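Local coordinates for protein aldehyde dehydrogenase (Burkholderia cenocepacia, PDB 4O6R) that binds adenosine monophosphate in a nucleotide pocket and probably oxidises aldehydes to carboxylic acids with NAD(P)+ as cofactor, at residues A277-F282 against F309-A313. Sequence-based numbering, arbitrary orientation.
Sequences AAWAIF and FVALA
Two alpha-helices of the aldehyde dehydrogenase fold, 270-282 and 302-315, lie on one face of the sheet containing strands 261-264 and 395-401 and cross at -51°, segment axes 10.9 Å and CA atoms of A278 and A313 7.0 Å apart. F282 N bonds A278 O (2.8 Å) and A313 N bonds F309 O (2.9 Å). A277 CB lies 3.7 Å from CE1 of F309, whose t rotamer (chi1 -179°, chi2 60°) carries the ring across. A278 brings its N to the ring edge, 3.6 Å from F309 CE1, and its CB 3.8 Å from CD2 of L312 (chi 176°/55°). I281 (phi -109°) sets CG2 4.4 Å from F309 CZ; its end leads away. F282 (phi -92°, chi1 -57°, chi2 -49°) places CE2 3.9 Å from F309 CZ and 3.7 Å from A313 CB; the rings, 18° from parallel, are slid apart, centroids 6.0 Å. F494 of a second subunit covers A278 and F282. Without cross-segment hydrogen bonds, cohesion rests on buried apolar surface, alanines making room for F309.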
loop_
_atom_site.group_PDB
_atom_site.type_symbol
_atom_site.label_atom_id
_atom_site.label_comp_id
_atom_site.label_asym_id
_atom_site.label_seq_id
_atom_site.Cartn_x
_atom_site.Cartn_y
_atom_site.Cartn_z
ATOM N N ALA A 277 29.832 -4.624 -19.030
ATOM C CA ALA A 277 29.523 -5.480 -20.198
ATOM C C ALA A 277 30.056 -6.889 -20.027
ATOM O O ALA A 277 29.357 -7.870 -20.355
ATOM C CB ALA A 277 30.087 -4.870 -21.471
ATOM N N ALA A 278 31.267 -7.000 -19.489
ATOM C CA ALA A 278 31.873 -8.315 -19.284
ATOM C C ALA A 278 31.107 -9.130 -18.239
ATOM O O ALA A 278 30.774 -10.302 -18.476
ATOM C CB ALA A 278 33.340 -8.177 -18.936
ATOM N N TRP A 279 30.795 -8.506 -17.105
ATOM C CA TRP A 279 29.911 -9.097 -16.124
ATOM C C TRP A 279 28.582 -9.519 -16.752
ATOM O O TRP A 279 28.092 -10.623 -16.511
ATOM C CB TRP A 279 29.687 -8.099 -14.971
ATOM C CG TRP A 279 28.434 -8.252 -14.203
ATOM C CD1 TRP A 279 27.312 -7.463 -14.287
ATOM C CD2 TRP A 279 28.160 -9.229 -13.195
ATOM N NE1 TRP A 279 26.370 -7.901 -13.404
ATOM C CE2 TRP A 279 26.852 -8.993 -12.734
ATOM C CE3 TRP A 279 28.896 -10.293 -12.648
ATOM C CZ2 TRP A 279 26.250 -9.781 -11.749
ATOM C CZ3 TRP A 279 28.306 -11.082 -11.667
ATOM C CH2 TRP A 279 26.998 -10.828 -11.224
ATOM N N ALA A 280 27.986 -8.627 -17.546
ATOM C CA ALA A 280 26.632 -8.828 -18.000
ATOM C C ALA A 280 26.478 -10.043 -18.895
ATOM O O ALA A 280 25.400 -10.673 -18.889
ATOM C CB ALA A 280 26.124 -7.583 -18.723
ATOM N N ILE A 281 27.508 -10.364 -19.677
ATOM C CA ILE A 281 27.409 -11.504 -20.593
ATOM C C ILE A 281 28.262 -12.695 -20.186
ATOM O O ILE A 281 27.856 -13.820 -20.452
ATOM C CB ILE A 281 27.681 -11.111 -22.049
ATOM C CG1 ILE A 281 27.344 -12.246 -23.050
ATOM C CG2 ILE A 281 29.132 -10.685 -22.236
ATOM C CD1 ILE A 281 25.912 -12.763 -22.983
ATOM N N PHE A 282 29.402 -12.490 -19.530
ATOM C CA PHE A 282 30.286 -13.627 -19.230
ATOM C C PHE A 282 30.056 -14.281 -17.888
ATOM O O PHE A 282 30.367 -15.471 -17.745
ATOM C CB PHE A 282 31.759 -13.267 -19.482
ATOM C CG PHE A 282 32.003 -12.803 -20.897
ATOM C CD1 PHE A 282 31.510 -13.542 -21.977
ATOM C CD2 PHE A 282 32.662 -11.629 -21.164
ATOM C CE1 PHE A 282 31.681 -13.115 -23.274
ATOM C CE2 PHE A 282 32.841 -11.206 -22.461
ATOM C CZ PHE A 282 32.352 -11.937 -23.521
ATOM N N PHE A 309 37.419 -4.124 -24.394
ATOM C CA PHE A 309 36.485 -5.203 -24.062
ATOM C C PHE A 309 36.925 -6.560 -24.611
ATOM O O PHE A 309 36.861 -7.577 -23.893
ATOM C CB PHE A 309 35.100 -4.837 -24.592
ATOM C CG PHE A 309 34.027 -5.849 -24.302
ATOM C CD1 PHE A 309 33.708 -6.196 -23.015
ATOM C CD2 PHE A 309 33.314 -6.400 -25.325
ATOM C CE1 PHE A 309 32.713 -7.126 -22.744
ATOM C CE2 PHE A 309 32.293 -7.311 -25.079
ATOM C CZ PHE A 309 32.004 -7.686 -23.799
ATOM N N VAL A 310 37.388 -6.569 -25.867
ATOM C CA VAL A 310 37.923 -7.787 -26.480
ATOM C C VAL A 310 39.166 -8.256 -25.708
ATOM O O VAL A 310 39.298 -9.428 -25.385
ATOM C CB VAL A 310 38.230 -7.586 -27.981
ATOM C CG1 VAL A 310 38.978 -8.767 -28.541
ATOM C CG2 VAL A 310 36.945 -7.418 -28.772
ATOM N N ALA A 311 40.040 -7.330 -25.340
ATOM C CA ALA A 311 41.228 -7.695 -24.559
ATOM C C ALA A 311 40.850 -8.324 -23.243
ATOM O O ALA A 311 41.367 -9.374 -22.910
ATOM C CB ALA A 311 42.156 -6.509 -24.348
ATOM N N LEU A 312 39.911 -7.712 -22.518
ATOM C CA LEU A 312 39.463 -8.269 -21.233
ATOM C C LEU A 312 38.870 -9.678 -21.402
ATOM O O LEU A 312 39.195 -10.597 -20.658
ATOM C CB LEU A 312 38.424 -7.346 -20.594
ATOM C CG LEU A 312 37.784 -7.808 -19.293
ATOM C CD1 LEU A 312 38.859 -8.103 -18.269
ATOM C CD2 LEU A 312 36.832 -6.732 -18.825
ATOM N N ALA A 313 38.003 -9.819 -22.385
ATOM C CA ALA A 313 37.320 -11.089 -22.656
ATOM C C ALA A 313 38.315 -12.203 -22.978
ATOM O O ALA A 313 38.177 -13.329 -22.465
ATOM C CB ALA A 313 36.329 -10.929 -23.789
#